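Local coordinates for protein carbohydrate deacetylase Agd3 (Neosartorya fumigata, PDB 6NWZ) that probably removes N-acetyl groups from the exopolysaccharide galactosaminogalactan and is required for biofilm formation by Aspergillus fumigatus, at residues 302-307 against 412-417; 348-353 against 391-396; 405-410 against 450-455. One frame throughout, in Å; residues are numbered along the deposited sequence.

Contact 1. Residues 302-307 against 412-417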
loop_
_atom_site.group_PDB
_atom_site.type_symbol
_atom_site.label_atom_id
_atom_site.label_comp_id
_atom_site.label_asym_id
_atom_site.label_seq_id
_atom_site.Cartn_x
_atom_site.Cartn_y
_atom_site.Cartn_z
ATOM N N VAL A 302 -5.854 -16.664 -5.477
ATOM C CA VAL A 302 -5.684 -17.938 -4.789
ATOM C C VAL A 302 -4.361 -18.571 -5.209
ATOM O O VAL A 302 -4.024 -18.591 -6.401
ATOM C CB VAL A 302 -6.859 -18.887 -5.086
ATOM C CG1 VAL A 302 -6.631 -20.225 -4.417
ATOM C CG2 VAL A 302 -8.156 -18.266 -4.605
ATOM N N GLY A 303 -3.615 -19.082 -4.232
ATOM C CA GLY A 303 -2.400 -19.821 -4.489
ATOM C C GLY A 303 -2.622 -21.298 -4.239
ATOM O O GLY A 303 -2.979 -21.701 -3.128
ATOM N N HIS A 304 -2.411 -22.105 -5.280
ATOM C CA HIS A 304 -2.781 -23.513 -5.278
ATOM C C HIS A 304 -1.586 -24.411 -4.987
ATOM O O HIS A 304 -0.451 -24.113 -5.359
ATOM C CB HIS A 304 -3.384 -23.918 -6.626
ATOM C CG HIS A 304 -4.600 -23.137 -7.010
ATOM N ND1 HIS A 304 -5.838 -23.374 -6.456
ATOM C CD2 HIS A 304 -4.771 -22.130 -7.900
ATOM C CE1 HIS A 304 -6.720 -22.545 -6.985
ATOM N NE2 HIS A 304 -6.098 -21.780 -7.864
ATOM N N ASN A 305 -1.862 -25.540 -4.333
ATOM C CA ASN A 305 -0.903 -26.629 -4.172
ATOM C C ASN A 305 -1.500 -27.862 -4.839
ATOM O O ASN A 305 -2.388 -28.507 -4.275
ATOM C CB ASN A 305 -0.603 -26.888 -2.704
ATOM C CG ASN A 305 0.004 -25.690 -2.021
ATOM O OD1 ASN A 305 -0.701 -24.881 -1.421
ATOM N ND2 ASN A 305 1.322 -25.568 -2.105
ATOM N N GLY A 306 -1.004 -28.192 -6.035
ATOM C CA GLY A 306 -1.588 -29.280 -6.801
ATOM C C GLY A 306 -1.565 -30.619 -6.088
ATOM O O GLY A 306 -2.479 -31.430 -6.262
ATOM N N ASN A 307 -0.530 -30.874 -5.282
ATOM C CA ASN A 307 -0.430 -32.167 -4.612
ATOM C C ASN A 307 -1.582 -32.380 -3.637
ATOM O O ASN A 307 -1.992 -33.523 -3.403
ATOM C CB ASN A 307 0.916 -32.288 -3.895
ATOM C CG ASN A 307 1.181 -33.692 -3.375
ATOM O OD1 ASN A 307 1.337 -34.637 -4.150
ATOM N ND2 ASN A 307 1.253 -33.831 -2.054
ATOM N N ALA A 412 2.447 -28.091 -14.593
ATOM C CA ALA A 412 1.747 -29.076 -15.410
ATOM C C ALA A 412 0.354 -29.349 -14.862
ATOM O O ALA A 412 -0.599 -29.519 -15.631
ATOM C CB ALA A 412 2.556 -30.370 -15.487
ATOM N N TRP A 413 0.221 -29.388 -13.535
ATOM C CA TRP A 413 -1.091 -29.568 -12.926
ATOM C C TRP A 413 -2.011 -28.393 -13.241
ATOM O O TRP A 413 -3.180 -28.592 -13.596
ATOM C CB TRP A 413 -0.941 -29.756 -11.416
ATOM C CG TRP A 413 -2.245 -29.819 -10.685
ATOM C CD1 TRP A 413 -3.070 -30.902 -10.566
ATOM C CD2 TRP A 413 -2.877 -28.753 -9.968
ATOM N NE1 TRP A 413 -4.178 -30.573 -9.819
ATOM C CE2 TRP A 413 -4.082 -29.260 -9.439
ATOM C CE3 TRP A 413 -2.540 -27.419 -9.721
ATOM C CZ2 TRP A 413 -4.950 -28.478 -8.680
ATOM C CZ3 TRP A 413 -3.403 -26.646 -8.965
ATOM C CH2 TRP A 413 -4.595 -27.177 -8.455
ATOM N N LEU A 414 -1.503 -27.163 -13.123
ATOM C CA LEU A 414 -2.309 -25.997 -13.477
ATOM C C LEU A 414 -2.715 -26.019 -14.945
ATOM O O LEU A 414 -3.777 -25.498 -15.301
ATOM C CB LEU A 414 -1.543 -24.710 -13.167
ATOM C CG LEU A 414 -1.439 -24.299 -11.698
ATOM C CD1 LEU A 414 -0.427 -23.175 -11.518
ATOM C CD2 LEU A 414 -2.801 -23.877 -11.185
ATOM N N LYS A 415 -1.884 -26.609 -15.806
ATOM C CA LYS A 415 -2.202 -26.672 -17.226
ATOM C C LYS A 415 -3.212 -27.777 -17.516
ATOM O O LYS A 415 -4.189 -27.556 -18.241
ATOM C CB LYS A 415 -0.922 -26.876 -18.040
ATOM C CG LYS A 415 -1.146 -27.089 -19.535
ATOM C CD LYS A 415 0.177 -27.149 -20.291
ATOM C CE LYS A 415 0.010 -27.782 -21.666
ATOM N NZ LYS A 415 -1.010 -27.078 -22.485
ATOM N N GLN A 416 -2.995 -28.970 -16.952
ATOM C CA GLN A 416 -3.919 -30.079 -17.179
ATOM C C GLN A 416 -5.299 -29.763 -16.626
ATOM O O GLN A 416 -6.318 -30.050 -17.264
ATOM C CB GLN A 416 -3.380 -31.362 -16.537
ATOM C CG GLN A 416 -4.411 -32.488 -16.462
ATOM C CD GLN A 416 -3.918 -33.716 -15.712
ATOM O OE1 GLN A 416 -3.704 -33.676 -14.499
ATOM N NE2 GLN A 416 -3.750 -34.820 -16.431
ATOM N N VAL A 417 -5.347 -29.166 -15.438
ATOM C CA VAL A 417 -6.617 -28.900 -14.781
ATOM C C VAL A 417 -7.319 -27.678 -15.371
ATOM O O VAL A 417 -8.536 -27.527 -15.198
ATOM C CB VAL A 417 -6.337 -28.810 -13.271
ATOM C CG1 VAL A 417 -6.966 -27.588 -12.640
ATOM C CG2 VAL A 417 -6.790 -30.094 -12.594
#
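The indole of W413 lies flat against the backbone at G306 and turns its far edge to the side chain of H304. Followed outward from CB, W413 places CG anti to the backbone N (chi1 175°), a torsion that swings the ring out across G306. CG already has G306 CA as a neighbour at 4.0 Å. At CD2 the approach to G306 CA tightens to 3.5 Å, and the adjoining ring atoms CE2 and CE3 are almost as near. This central position is what the CH-pi geometry records: G306 CA sits 3.5 Å from the centroid of the W413 six-membered ring and 13° off its normal. G306 has no side chain, so its backbone carbon itself is the surface that meets the ring. NE1 gives no hydrogen bond to 302-307; it is bonded instead to OD1 of N309, in helix 306-313. At the tip the contact changes from face to edge: W413 CZ3 comes to 3.6 Å of H304 CB, close to the indole plane, with CH2 slightly farther. The two side chains cross at about a right angle. L414 adds a looser apolar touch, its CD2 being 4.2 Å from H304 CD2. The imidazole of H304 is engaged elsewhere, NE2 bonding H385 ND1, while V302 CG1 lies over one of its faces. H388, a zinc ligand, is about 6 Å from H304 between side chains. Helix 400-417 thus packs beside the junction where strand 300-304 gives way to helix 306-313; F258 meets the W413 ring edge-to-face, and L371 of helix 369-375 also touches it.

Contact 2. Residues 348-353 against 391-396; sequences TDLWPS and THEEQN. With ZN (zinc ion), chain L; NAG (2-acetamido-2-deoxy-beta-D-glucopyranose), chain B.
A loop-to-loop contact of mixed polar and apolar character joins L350 and W351, in the connection between helices 317-321 and 362-366, to T391 and E393, in the deacetylase domain; neither segment forms regular helix or strand. Its one hydrogen bond is weak: W351 NE1 lies 3.2 Å from E393 OE1, and the N-H...acceptor angle of 126° is strongly bent. The oxygen arrives at the indole edge in the ring plane, yet the carboxylate is turned 34° from that plane. The main polar partner of this N-H is E406 OE1, so two acidic side chains share one donor. E393 reaches the indole because its chain is fully extended, with CG anti to the backbone N (chi1 177°). Its other oxygen, OE2, rests against the leucine branch, 3.7 Å from L350 CD1, while CG and CB of that leucine line up at nearly the same range. Farther along the ring, T391 CG2 meets W351 CZ2 at 3.5 Å, the two side chains approaching from opposite directions. H392, between T391 and E393, turns away and binds a zinc ion through NE2 at 2.4 Å; D256 and H388 are the other protein ligands, an Asp-His-His set familiar from polysaccharide deacetylases. At the outer end, T348 OG1 and O6 of an attached N-acetylglucosamine form a hydrogen bond of 3.1 Å. Segment 391-396 runs between strand 384-387 and helix 400-417, and the 348-353 loop lies along the start of that helix, L350 N bonding D402 OD2 and W351 touching K405.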
loop_
_atom_site.group_PDB
_atom_site.type_symbol
_atom_site.label_atom_id
_atom_site.label_comp_id
_atom_site.label_asym_id
_atom_site.label_seq_id
_atom_site.Cartn_x
_atom_site.Cartn_y
_atom_site.Cartn_z
ATOM N N THR A 348 19.698 -32.586 0.492
ATOM C CA THR A 348 19.321 -33.948 0.135
ATOM C C THR A 348 17.911 -33.957 -0.437
ATOM O O THR A 348 17.015 -33.294 0.093
ATOM C CB THR A 348 19.395 -34.890 1.343
ATOM O OG1 THR A 348 20.684 -34.775 1.957
ATOM C CG2 THR A 348 19.174 -36.332 0.913
ATOM N N ASP A 349 17.718 -34.713 -1.515
ATOM C CA ASP A 349 16.408 -34.794 -2.145
ATOM C C ASP A 349 15.403 -35.455 -1.207
ATOM O O ASP A 349 15.716 -36.436 -0.524
ATOM C CB ASP A 349 16.494 -35.577 -3.458
ATOM C CG ASP A 349 17.438 -34.937 -4.465
ATOM O OD1 ASP A 349 17.613 -33.702 -4.421
ATOM O OD2 ASP A 349 18.003 -35.668 -5.307
ATOM N N LEU A 350 14.187 -34.904 -1.166
ATOM C CA LEU A 350 13.089 -35.521 -0.435
ATOM C C LEU A 350 12.054 -36.176 -1.335
ATOM O O LEU A 350 11.314 -37.047 -0.865
ATOM C CB LEU A 350 12.380 -34.488 0.453
ATOM C CG LEU A 350 13.212 -33.805 1.540
ATOM C CD1 LEU A 350 12.303 -33.053 2.494
ATOM C CD2 LEU A 350 14.061 -34.813 2.293
ATOM N N TRP A 351 11.991 -35.792 -2.606
ATOM C CA TRP A 351 10.968 -36.317 -3.496
ATOM C C TRP A 351 11.168 -37.814 -3.724
ATOM O O TRP A 351 12.308 -38.288 -3.777
ATOM C CB TRP A 351 10.997 -35.578 -4.834
ATOM C CG TRP A 351 10.150 -34.340 -4.858
ATOM C CD1 TRP A 351 10.258 -33.256 -4.037
ATOM C CD2 TRP A 351 9.071 -34.056 -5.756
ATOM N NE1 TRP A 351 9.307 -32.321 -4.362
ATOM C CE2 TRP A 351 8.567 -32.787 -5.416
ATOM C CE3 TRP A 351 8.480 -34.755 -6.812
ATOM C CZ2 TRP A 351 7.501 -32.201 -6.095
ATOM C CZ3 TRP A 351 7.423 -34.173 -7.485
ATOM C CH2 TRP A 351 6.943 -32.909 -7.124
ATOM N N PRO A 352 10.085 -38.583 -3.847
ATOM C CA PRO A 352 10.226 -39.984 -4.251
ATOM C C PRO A 352 10.896 -40.080 -5.610
ATOM O O PRO A 352 10.658 -39.262 -6.502
ATOM C CB PRO A 352 8.780 -40.492 -4.299
ATOM C CG PRO A 352 8.033 -39.582 -3.390
ATOM C CD PRO A 352 8.690 -38.237 -3.537
ATOM N N SER A 353 11.749 -41.090 -5.757
ATOM C CA SER A 353 12.488 -41.261 -6.998
ATOM C C SER A 353 11.602 -41.708 -8.153
ATOM O O SER A 353 11.958 -41.473 -9.312
ATOM C CB SER A 353 13.618 -42.266 -6.785
ATOM O OG SER A 353 13.130 -43.436 -6.153
ATOM N N THR A 391 3.915 -29.503 -3.743
ATOM C CA THR A 391 3.746 -30.226 -2.489
ATOM C C THR A 391 3.884 -29.341 -1.259
ATOM O O THR A 391 3.760 -29.845 -0.137
ATOM C CB THR A 391 4.759 -31.374 -2.400
ATOM O OG1 THR A 391 6.041 -30.858 -2.020
ATOM C CG2 THR A 391 4.889 -32.056 -3.741
ATOM N N HIS A 392 4.142 -28.046 -1.442
ATOM C CA HIS A 392 4.363 -27.106 -0.340
ATOM C C HIS A 392 5.629 -27.445 0.447
ATOM O O HIS A 392 5.721 -27.163 1.645
ATOM C CB HIS A 392 3.149 -27.038 0.591
ATOM C CG HIS A 392 3.163 -25.861 1.513
ATOM N ND1 HIS A 392 4.028 -25.768 2.583
ATOM C CD2 HIS A 392 2.424 -24.727 1.524
ATOM C CE1 HIS A 392 3.820 -24.626 3.214
ATOM N NE2 HIS A 392 2.852 -23.977 2.592
ATOM N N GLU A 393 6.616 -28.039 -0.222
ATOM C CA GLU A 393 7.882 -28.353 0.428
ATOM C C GLU A 393 8.631 -27.074 0.776
ATOM O O GLU A 393 8.782 -26.181 -0.065
ATOM C CB GLU A 393 8.749 -29.234 -0.474
ATOM C CG GLU A 393 10.129 -29.548 0.105
ATOM C CD GLU A 393 11.005 -30.336 -0.855
ATOM O OE1 GLU A 393 10.592 -30.528 -2.017
ATOM O OE2 GLU A 393 12.107 -30.766 -0.448
ATOM N N GLU A 394 9.096 -26.989 2.019
ATOM C CA GLU A 394 9.923 -25.869 2.444
ATOM C C GLU A 394 11.278 -25.939 1.752
ATOM O O GLU A 394 11.894 -27.005 1.662
ATOM C CB GLU A 394 10.094 -25.888 3.961
ATOM C CG GLU A 394 8.886 -26.453 4.698
ATOM C CD GLU A 394 8.094 -25.396 5.439
ATOM O OE1 GLU A 394 8.719 -24.578 6.145
ATOM O OE2 GLU A 394 6.848 -25.384 5.317
ATOM N N GLN A 395 11.746 -24.794 1.261
ATOM C CA GLN A 395 12.887 -24.757 0.357
ATOM C C GLN A 395 14.108 -24.066 0.949
ATOM O O GLN A 395 15.070 -23.811 0.217
ATOM C CB GLN A 395 12.484 -24.078 -0.951
ATOM C CG GLN A 395 11.232 -24.664 -1.571
ATOM C CD GLN A 395 10.813 -23.935 -2.824
ATOM O OE1 GLN A 395 11.517 -23.045 -3.300
ATOM N NE2 GLN A 395 9.659 -24.306 -3.369
ATOM N N ASN A 396 14.101 -23.762 2.250
ATOM C CA ASN A 396 15.250 -23.092 2.853
ATOM C C ASN A 396 16.518 -23.928 2.745
ATOM O O ASN A 396 17.618 -23.376 2.621
ATOM C CB ASN A 396 14.963 -22.766 4.318
ATOM C CG ASN A 396 14.158 -21.497 4.483
ATOM O OD1 ASN A 396 13.739 -20.889 3.501
ATOM N ND2 ASN A 396 13.935 -21.091 5.728
HETATM ZN ZN ZN L . 1.584 -21.972 2.267
HETATM C C1 NAG B . 20.509 -28.897 5.661
HETATM C C2 NAG B . 20.522 -29.214 7.161
HETATM C C3 NAG B . 21.744 -30.055 7.523
HETATM C C4 NAG B . 21.820 -31.292 6.642
HETATM C C5 NAG B . 21.814 -30.868 5.178
HETATM C C6 NAG B . 21.824 -32.034 4.215
HETATM C C7 NAG B . 19.367 -27.447 8.416
HETATM C C8 NAG B . 19.526 -26.186 9.210
HETATM N N2 NAG B . 20.494 -27.992 7.948
HETATM O O3 NAG B . 21.669 -30.430 8.894
HETATM O O4 NAG B . 23.014 -32.015 6.924
HETATM O O5 NAG B . 20.623 -30.114 4.905
HETATM O O6 NAG B . 20.834 -32.994 4.548
HETATM O O7 NAG B . 18.267 -27.951 8.206
#

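Contact 3. Residues 405-410 against 450-455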
loop_
_atom_site.group_PDB
_atom_site.type_symbol
_atom_site.label_atom_id
_atom_site.label_comp_id
_atom_site.label_asym_id
_atom_site.label_seq_id
_atom_site.Cartn_x
_atom_site.Cartn_y
_atom_site.Cartn_z
ATOM N N LYS A 405 11.118 -29.738 -9.330
ATOM C CA LYS A 405 9.862 -30.468 -9.421
ATOM C C LYS A 405 8.736 -29.754 -8.680
ATOM O O LYS A 405 7.575 -29.845 -9.093
ATOM C CB LYS A 405 10.047 -31.892 -8.894
ATOM C CG LYS A 405 11.003 -32.723 -9.743
ATOM C CD LYS A 405 10.975 -34.196 -9.372
ATOM C CE LYS A 405 11.763 -34.473 -8.102
ATOM N NZ LYS A 405 13.226 -34.235 -8.259
ATOM N N GLU A 406 9.056 -29.027 -7.604
ATOM C CA GLU A 406 8.032 -28.257 -6.902
ATOM C C GLU A 406 7.355 -27.256 -7.830
ATOM O O GLU A 406 6.145 -27.022 -7.727
ATOM C CB GLU A 406 8.646 -27.536 -5.702
ATOM C CG GLU A 406 8.968 -28.435 -4.524
ATOM C CD GLU A 406 7.726 -28.954 -3.835
ATOM O OE1 GLU A 406 7.685 -30.162 -3.514
ATOM O OE2 GLU A 406 6.790 -28.153 -3.619
ATOM N N ILE A 407 8.116 -26.659 -8.741
ATOM C CA ILE A 407 7.578 -25.673 -9.676
ATOM C C ILE A 407 6.962 -26.343 -10.898
ATOM O O ILE A 407 5.811 -26.079 -11.252
ATOM C CB ILE A 407 8.683 -24.675 -10.085
ATOM C CG1 ILE A 407 9.278 -23.991 -8.854
ATOM C CG2 ILE A 407 8.139 -23.644 -11.063
ATOM C CD1 ILE A 407 8.266 -23.203 -8.053
ATOM N N SER A 408 7.717 -27.226 -11.555
ATOM C CA SER A 408 7.269 -27.784 -12.828
ATOM C C SER A 408 6.023 -28.647 -12.666
ATOM O O SER A 408 5.122 -28.606 -13.514
ATOM C CB SER A 408 8.402 -28.582 -13.466
ATOM O OG SER A 408 9.049 -29.393 -12.502
ATOM N N PHE A 409 5.952 -29.446 -11.598
ATOM C CA PHE A 409 4.775 -30.283 -11.395
ATOM C C PHE A 409 3.525 -29.434 -11.218
ATOM O O PHE A 409 2.476 -29.726 -11.801
ATOM C CB PHE A 409 4.970 -31.195 -10.183
ATOM C CG PHE A 409 5.672 -32.486 -10.495
ATOM C CD1 PHE A 409 6.937 -32.490 -11.061
ATOM C CD2 PHE A 409 5.073 -33.702 -10.196
ATOM C CE1 PHE A 409 7.584 -33.681 -11.335
ATOM C CE2 PHE A 409 5.718 -34.898 -10.469
ATOM C CZ PHE A 409 6.974 -34.886 -11.037
ATOM N N ASN A 410 3.620 -28.376 -10.414
ATOM C CA ASN A 410 2.466 -27.514 -10.211
ATOM C C ASN A 410 2.100 -26.767 -11.488
ATOM O O ASN A 410 0.927 -26.447 -11.699
ATOM C CB ASN A 410 2.740 -26.536 -9.070
ATOM C CG ASN A 410 1.501 -26.224 -8.260
ATOM O OD1 ASN A 410 0.701 -27.111 -7.959
ATOM N ND2 ASN A 410 1.331 -24.956 -7.905
ATOM N N ASN A 450 12.364 -22.491 -14.656
ATOM C CA ASN A 450 11.001 -22.433 -15.153
ATOM C C ASN A 450 10.621 -20.962 -15.335
ATOM O O ASN A 450 11.422 -20.058 -15.093
ATOM C CB ASN A 450 10.061 -23.180 -14.209
ATOM C CG ASN A 450 10.465 -24.636 -14.020
ATOM O OD1 ASN A 450 10.051 -25.513 -14.780
ATOM N ND2 ASN A 450 11.284 -24.896 -13.006
ATOM N N GLY A 451 9.394 -20.702 -15.764
ATOM C CA GLY A 451 9.042 -19.339 -16.129
ATOM C C GLY A 451 8.995 -18.287 -15.031
ATOM O O GLY A 451 8.452 -17.202 -15.258
ATOM N N ILE A 452 9.571 -18.567 -13.859
ATOM C CA ILE A 452 9.378 -17.733 -12.673
ATOM C C ILE A 452 10.439 -16.644 -12.630
ATOM O O ILE A 452 11.642 -16.924 -12.718
ATOM C CB ILE A 452 9.405 -18.581 -11.389
ATOM C CG1 ILE A 452 8.354 -19.685 -11.459
ATOM C CG2 ILE A 452 9.162 -17.712 -10.163
ATOM C CD1 ILE A 452 7.007 -19.203 -11.933
ATOM N N ARG A 453 9.990 -15.396 -12.484
ATOM C CA ARG A 453 10.858 -14.232 -12.411
ATOM C C ARG A 453 10.626 -13.380 -11.173
ATOM O O ARG A 453 11.520 -12.618 -10.791
ATOM C CB ARG A 453 10.672 -13.346 -13.653
ATOM C CG ARG A 453 10.918 -14.057 -14.971
ATOM C CD ARG A 453 12.397 -14.252 -15.212
ATOM N NE ARG A 453 12.659 -14.968 -16.452
ATOM C CZ ARG A 453 12.927 -16.266 -16.513
ATOM N NH1 ARG A 453 12.971 -16.984 -15.399
ATOM N NH2 ARG A 453 13.153 -16.850 -17.683
ATOM N N ASN A 454 9.467 -13.492 -10.534
ATOM C CA ASN A 454 9.131 -12.688 -9.373
ATOM C C ASN A 454 8.380 -13.551 -8.372
ATOM O O ASN A 454 7.923 -14.655 -8.681
ATOM C CB ASN A 454 8.276 -11.484 -9.763
ATOM C CG ASN A 454 6.958 -11.900 -10.374
ATOM O OD1 ASN A 454 6.022 -12.259 -9.661
ATOM N ND2 ASN A 454 6.886 -11.884 -11.700
ATOM N N CYS A 455 8.234 -13.024 -7.164
ATOM C CA CYS A 455 7.521 -13.742 -6.123
ATOM C C CYS A 455 7.021 -12.731 -5.097
ATOM O O CYS A 455 6.942 -11.529 -5.376
ATOM C CB CYS A 455 8.422 -14.815 -5.490
ATOM S SG CYS A 455 9.689 -14.172 -4.369
#
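I407 overlaps the aliphatic root and the amide of N450 through its CG2 methyl, which stands 3.7 Å from N450 CB and only slightly farther from CG and ND2. That methyl is anti to the backbone N of I407, a torsion that carries it off the helix toward 450-455. The two side chains meet at a slant, and the amide oxygen reaches S408, with N450 OD1 3.7 Å from S408 CB. Neither approach is a hydrogen bond: the amide is occupied at both ends elsewhere, ND2 with A446 O and OD1 with Q411 NE2, while S408 OG turns back to F404 O within its own helix. The same I407 CG2 also meets I452 CG1 at 4.0 Å, a purely apolar touch. Here helix 400-417 packs against the loop that leads from helix 441-449 into strand 454-456, an alpha-to-beta connection in the deacetylase domain, consistent with the distorted (beta/alpha) barrel of related carbohydrate esterases. W447 of helix 441-449 and I430 of strand 429-430 each touch both isoleucines, extending the apolar patch. Next to I452, R453 NH1 bonds I452 O at 3.0 Å, from 60° above the carbonyl plane. The same NH1 is also bonded to W448 O, tying the guanidinium to the end of helix 441-449.

How the contacts relate
All three contacts lie in the deacetylase domain, on the same side of the chain's centre, and converge on helix 400-417: contacts 1 and 3 use it directly, while contact 2 abuts it. Centres of contacts 1 and 3 are about 11 Å apart, those of 2 and 3 about 14 Å, and those of 1 and 2 about 17 Å. Along the chain, contact 2 is nested within the loop closed by contact 1, contact 3 crosses contact 1, and contacts 2 and 3 follow in series. N410 joins contacts 1 and 3, bonding G306 N and H304 O. The helix thus links strand 300-304, the zinc-binding loop at H392 and the approach to strand 454-456.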